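Long-range contacts in FrnE protein (Deinococcus radiodurans, PDB 5CO3), which probably acts as a thiol-disulfide oxidoreductase of the DsbA-like branch of the thioredoxin superfamily, making or reshuffling protein disulfides in the bacterial cytoplasm: residues D145-Q150 / A162-L167; P60-A65 / V104-T109. All coordinates share one frame; numbering follows the deposited sequence.

How the contacts relate
Both contacts lie within the DsbA-like thioredoxin region of the chain, yet they join different elements by different means. Contact 1 pairs helices 146-156 and 160-169, neighbours in sequence, and is partly buried: leucines meet on the inner side, while a salt bridge and an amide close the outer side. Contact 2 is a surface contact between two short strands, 61-62 and 106-107, separated in sequence by helices 66-74 and 78-93; backbone hydrogen bonds and a water do most of the joining, with Leu106 adding apolar cover. The two share no element and do not touch, their centres being about 18 Å apart and their nearest atoms about 6 Å.

Contact 1 of 2, residues D145-Q150 / A162-L167; sequences DLDTLQ and AARAAL
A helical hairpin within the DsbA-like thioredoxin domain brings Leu146, Asp147 and Gln150 of helix 146-156 against Arg164 of helix 160-169. Arg164 suits this place because its chain, extended from CG to NE, carries the charge across the gap between the helices. Its guanidinium meets Asp147 end-on, with two nitrogens on one oxygen: NH1 lies 2.8 Å and NH2 2.9 Å from Asp147 OD1. That oxygen lies close to the guanidinium plane, although the carboxylate is turned 71° from it. NH1 also donates to Gln150 OE1 at 2.9 Å, approaching from above the amide plane, and in the conformer described two acceptors near its plane would tend to fix the guanidinium's rotation. Leu146 CB covers one face of the group near its rim, 3.7 Å from Arg164 NH2.

Gln150 CG stands anti to the backbone N (chi1 177°), and the amide beyond it passes across the arginine chain, its CD 3.5 Å from Arg164 CD. An alanine here would probably leave Arg164 NH1 with Asp147 alone across the contact, its guanidinium freer to turn and a gap beside Arg164 CD. The two helices run roughly antiparallel, the axes of the short segments 139° apart, and deeper between them the buried Leu149 and Leu167 make an apolar contact, Leu146 at its margin. Leu167 CD1 packs 3.8 Å from Leu149 CB, the side chains crossing at about a right angle, while Leu146 CD2 slides past Leu167 CB. Leu149 and Leu167 also reach helix 110-121, at Leu111 and Gln114. Asp145 caps helix 146-156: its OD2 accepts from Thr148 N, 3.1 Å away, and from Thr148 OG1.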
loop_
_atom_site.group_PDB
_atom_site.type_symbol
_atom_site.label_atom_id
_atom_site.label_comp_id
_atom_site.label_asym_id
_atom_site.label_seq_id
_atom_site.Cartn_x
_atom_site.Cartn_y
_atom_site.Cartn_z
ATOM N N ASP A 145 -13.944 -7.948 -9.746
ATOM C CA ASP A 145 -14.359 -9.065 -10.597
ATOM C C ASP A 145 -13.461 -10.299 -10.421
ATOM O O ASP A 145 -12.241 -10.197 -10.530
ATOM C CB ASP A 145 -14.369 -8.621 -12.056
ATOM C CG ASP A 145 -14.790 -9.731 -12.994
ATOM O OD1 ASP A 145 -15.979 -10.109 -12.973
ATOM O OD2 ASP A 145 -13.930 -10.217 -13.757
ATOM N N LEU A 146 -14.060 -11.464 -10.161
ATOM C CA LEU A 146 -13.256 -12.652 -9.835
ATOM C C LEU A 146 -12.377 -13.132 -11.000
ATOM O O LEU A 146 -11.215 -13.489 -10.789
ATOM C CB LEU A 146 -14.149 -13.791 -9.348
ATOM C CG LEU A 146 -14.716 -13.573 -7.943
ATOM C CD1 LEU A 146 -15.741 -14.650 -7.585
ATOM C CD2 LEU A 146 -13.588 -13.540 -6.928
ATOM N N ASP A 147 -12.923 -13.152 -12.211
ATOM C CA ASP A 147 -12.139 -13.480 -13.407
ATOM C C ASP A 147 -10.886 -12.609 -13.471
ATOM O O ASP A 147 -9.770 -13.096 -13.648
ATOM C CB ASP A 147 -12.962 -13.258 -14.678
ATOM C CG ASP A 147 -13.778 -14.470 -15.090
ATOM O OD1 ASP A 147 -14.132 -15.323 -14.240
ATOM O OD2 ASP A 147 -14.074 -14.547 -16.297
ATOM N N THR A 148 -11.102 -11.309 -13.334
ATOM C CA THR A 148 -10.020 -10.339 -13.384
ATOM C C THR A 148 -8.975 -10.629 -12.312
ATOM O O THR A 148 -7.778 -10.661 -12.611
ATOM C CB THR A 148 -10.573 -8.921 -13.227
ATOM O OG1 THR A 148 -11.513 -8.675 -14.282
ATOM C CG2 THR A 148 -9.449 -7.896 -13.305
ATOM N N LEU A 149 -9.421 -10.868 -11.078
ATOM C CA LEU A 149 -8.490 -11.120 -9.977
ATOM C C LEU A 149 -7.682 -12.406 -10.188
ATOM O O LEU A 149 -6.479 -12.449 -9.898
ATOM C CB LEU A 149 -9.240 -11.179 -8.640
ATOM C CG LEU A 149 -9.784 -9.838 -8.147
ATOM C CD1 LEU A 149 -10.613 -10.006 -6.888
ATOM C CD2 LEU A 149 -8.624 -8.836 -7.892
ATOM N N GLN A 150 -8.336 -13.440 -10.715
ATOM C CA GLN A 150 -7.659 -14.705 -10.985
ATOM C C GLN A 150 -6.579 -14.503 -12.042
ATOM O O GLN A 150 -5.464 -15.006 -11.900
ATOM C CB GLN A 150 -8.647 -15.784 -11.445
ATOM C CG GLN A 150 -7.956 -17.093 -11.804
ATOM C CD GLN A 150 -8.920 -18.174 -12.258
ATOM O OE1 GLN A 150 -9.868 -17.916 -12.985
ATOM N NE2 GLN A 150 -8.678 -19.387 -11.816
ATOM N N ALA A 162 -5.870 -21.898 -7.233
ATOM C CA ALA A 162 -5.875 -21.824 -5.771
ATOM C C ALA A 162 -6.241 -20.428 -5.274
ATOM O O ALA A 162 -6.985 -20.286 -4.303
ATOM C CB ALA A 162 -4.513 -22.248 -5.214
ATOM N N ALA A 163 -5.725 -19.405 -5.944
ATOM C CA ALA A 163 -6.051 -18.023 -5.593
ATOM C C ALA A 163 -7.547 -17.771 -5.686
ATOM O O ALA A 163 -8.161 -17.227 -4.756
ATOM C CB ALA A 163 -5.304 -17.041 -6.497
ATOM N N ARG A 164 -8.130 -18.166 -6.812
ATOM C CA ARG A 164 -9.565 -17.989 -7.005
ATOM C C ARG A 164 -10.364 -18.767 -5.967
ATOM O O ARG A 164 -11.365 -18.267 -5.437
ATOM C CB ARG A 164 -9.969 -18.404 -8.416
ATOM C CG ARG A 164 -11.410 -18.057 -8.719
ATOM C CD ARG A 164 -11.715 -18.145 -10.192
ATOM N NE ARG A 164 -13.067 -17.657 -10.446
ATOM C CZ ARG A 164 -13.434 -17.027 -11.550
ATOM N NH1 ARG A 164 -12.551 -16.812 -12.509
ATOM N NH2 ARG A 164 -14.692 -16.626 -11.696
ATOM N N ALA A 165 -9.923 -19.986 -5.659
ATOM C CA ALA A 165 -10.596 -20.788 -4.642
ATOM C C ALA A 165 -10.564 -20.052 -3.312
ATOM O O ALA A 165 -11.561 -19.981 -2.607
ATOM C CB ALA A 165 -9.945 -22.172 -4.513
ATOM N N ALA A 166 -9.413 -19.463 -2.991
ATOM C CA ALA A 166 -9.277 -18.740 -1.734
ATOM C C ALA A 166 -10.209 -17.532 -1.694
ATOM O O ALA A 166 -10.803 -17.230 -0.661
ATOM C CB ALA A 166 -7.827 -18.304 -1.518
ATOM N N LEU A 167 -10.339 -16.848 -2.823
ATOM C CA LEU A 167 -11.228 -15.688 -2.920
ATOM C C LEU A 167 -12.708 -16.097 -2.762
ATOM O O LEU A 167 -13.440 -15.484 -1.989
ATOM C CB LEU A 167 -11.015 -14.963 -4.245
ATOM C CG LEU A 167 -9.645 -14.270 -4.389
ATOM C CD1 LEU A 167 -9.533 -13.593 -5.736
ATOM C CD2 LEU A 167 -9.393 -13.267 -3.259
#

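Contact 2 of 2, residues P60-A65 / V104-T109; sequences PLNPIA and VKLANT
Two backbone hydrogen bonds tie Pro60 and Asn62 to Asn108 and Leu106. Asn62 N donates to Leu106 O at 2.9 Å in a nearly straight bond, the N-H...O angle being 170°. Asn108 N reaches Pro60 O at 3.0 Å, from above the carbonyl plane, and the same oxygen receives a CA-H...O contact from Ala107 CA. Proline is tolerated at Pro60 because the bond to Asn108 uses its carbonyl and asks for no N-H. Between these bonds Leu61 faces Ala107 as a non-hydrogen-bonded antiparallel pair, in a weakly bonded two-stranded sheet separate from the four-stranded sheet of the thioredoxin-like fold.

A water extends the polar link: it accepts from Leu106 N at 2.9 Å and lies 2.7 Å from Ile64 O, with Asn62 O also beside it. Leu106 is the centre of an inverse gamma turn, closed by a weak bond from Ala107 N to Lys105 O.

Leu106 buries more of its surface than any other residue of the contact. Its CG is anti to the carbonyl carbon (chi1 -66°), and beyond it CD1 meets Ile64 CG1 at 3.8 Å, the side chains crossing obliquely; Leu106 also touches Tyr136 of helix 125-137. On the sheet face of Ala107, Leu61 CD1 rests 4.0 Å from Lys105 CB.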
loop_
_atom_site.group_PDB
_atom_site.type_symbol
_atom_site.label_atom_id
_atom_site.label_comp_id
_atom_site.label_asym_id
_atom_site.label_seq_id
_atom_site.Cartn_x
_atom_site.Cartn_y
_atom_site.Cartn_z
ATOM N N PRO A 60 -20.190 -3.109 -5.160
ATOM C CA PRO A 60 -19.266 -3.979 -5.905
ATOM C C PRO A 60 -18.633 -3.258 -7.099
ATOM O O PRO A 60 -17.401 -3.268 -7.268
ATOM C CB PRO A 60 -20.172 -5.130 -6.357
ATOM C CG PRO A 60 -21.166 -5.225 -5.270
ATOM C CD PRO A 60 -21.464 -3.795 -4.877
ATOM N N LEU A 61 -19.468 -2.607 -7.897
ATOM C CA LEU A 61 -18.996 -1.776 -8.987
ATOM C C LEU A 61 -19.919 -0.580 -9.183
ATOM O O LEU A 61 -21.086 -0.739 -9.515
ATOM C CB LEU A 61 -18.896 -2.579 -10.280
ATOM C CG LEU A 61 -18.410 -1.798 -11.505
ATOM C CD1 LEU A 61 -16.971 -1.355 -11.299
ATOM C CD2 LEU A 61 -18.539 -2.624 -12.769
ATOM N N ASN A 62 -19.372 0.614 -8.977
ATOM C CA ASN A 62 -20.087 1.873 -9.208
ATOM C C ASN A 62 -19.807 2.306 -10.649
ATOM O O ASN A 62 -18.655 2.550 -10.992
ATOM C CB ASN A 62 -19.601 2.917 -8.192
ATOM C CG ASN A 62 -20.322 4.240 -8.300
ATOM O OD1 ASN A 62 -21.084 4.473 -9.226
ATOM N ND2 ASN A 62 -20.062 5.127 -7.347
ATOM N N PRO A 63 -20.848 2.396 -11.491
ATOM C CA PRO A 63 -20.671 2.617 -12.936
ATOM C C PRO A 63 -20.179 4.007 -13.348
ATOM O O PRO A 63 -19.862 4.204 -14.519
ATOM C CB PRO A 63 -22.080 2.385 -13.494
ATOM C CG PRO A 63 -22.992 2.770 -12.367
ATOM C CD PRO A 63 -22.271 2.309 -11.113
ATOM N N ILE A 64 -20.119 4.957 -12.423
ATOM C CA ILE A 64 -19.866 6.338 -12.825
ATOM C C ILE A 64 -18.383 6.613 -13.072
ATOM O O ILE A 64 -17.511 5.858 -12.631
ATOM C CB ILE A 64 -20.419 7.333 -11.778
ATOM C CG1 ILE A 64 -19.625 7.260 -10.467
ATOM C CG2 ILE A 64 -21.904 7.059 -11.517
ATOM C CD1 ILE A 64 -20.255 8.098 -9.356
ATOM N N ALA A 65 -18.109 7.691 -13.804
ATOM C CA ALA A 65 -16.734 8.078 -14.098
ATOM C C ALA A 65 -16.032 8.465 -12.808
ATOM O O ALA A 65 -16.649 9.048 -11.918
ATOM C CB ALA A 65 -16.712 9.226 -15.081
ATOM N N VAL A 104 -10.893 4.176 -15.298
ATOM C CA VAL A 104 -10.955 3.604 -13.959
ATOM C C VAL A 104 -12.335 3.017 -13.663
ATOM O O VAL A 104 -13.365 3.647 -13.933
ATOM C CB VAL A 104 -10.595 4.652 -12.885
ATOM C CG1 VAL A 104 -11.167 4.277 -11.520
ATOM C CG2 VAL A 104 -9.060 4.755 -12.790
ATOM N N LYS A 105 -12.331 1.810 -13.106
ATOM C CA LYS A 105 -13.578 1.148 -12.690
ATOM C C LYS A 105 -13.699 1.273 -11.184
ATOM O O LYS A 105 -12.853 0.759 -10.439
ATOM C CB LYS A 105 -13.571 -0.313 -13.119
ATOM C CG LYS A 105 -13.315 -0.500 -14.601
ATOM C CD LYS A 105 -14.417 0.108 -15.459
ATOM C CE LYS A 105 -14.225 -0.287 -16.933
ATOM N NZ LYS A 105 -12.880 0.181 -17.459
ATOM N N LEU A 106 -14.731 1.981 -10.726
ATOM C CA LEU A 106 -14.852 2.276 -9.301
ATOM C C LEU A 106 -15.383 1.065 -8.550
ATOM O O LEU A 106 -16.574 0.983 -8.221
ATOM C CB LEU A 106 -15.751 3.496 -9.079
ATOM C CG LEU A 106 -15.204 4.824 -9.610
ATOM C CD1 LEU A 106 -16.254 5.927 -9.448
ATOM C CD2 LEU A 106 -13.918 5.200 -8.901
ATOM N N ALA A 107 -14.478 0.131 -8.284
ATOM C CA ALA A 107 -14.810 -1.161 -7.704
ATOM C C ALA A 107 -14.556 -1.192 -6.203
ATOM O O ALA A 107 -13.624 -0.541 -5.704
ATOM C CB ALA A 107 -13.995 -2.271 -8.399
ATOM N N ASN A 108 -15.379 -1.954 -5.485
ATOM C CA ASN A 108 -15.088 -2.294 -4.090
ATOM C C ASN A 108 -13.804 -3.120 -4.074
ATOM O O ASN A 108 -13.692 -4.060 -4.851
ATOM C CB ASN A 108 -16.265 -3.077 -3.472
ATOM C CG ASN A 108 -16.051 -3.387 -1.997
ATOM O OD1 ASN A 108 -15.183 -4.183 -1.642
ATOM N ND2 ASN A 108 -16.851 -2.764 -1.131
ATOM N N THR A 109 -12.844 -2.777 -3.207
ATOM C CA THR A 109 -11.510 -3.412 -3.240
ATOM C C THR A 109 -11.282 -4.528 -2.209
ATOM O O THR A 109 -10.156 -5.009 -2.059
ATOM C CB THR A 109 -10.383 -2.356 -3.054
ATOM O OG1 THR A 109 -10.566 -1.644 -1.821
ATOM C CG2 THR A 109 -10.397 -1.369 -4.218
HETATM O O HOH W 1 -16.268 3.446 -12.758
#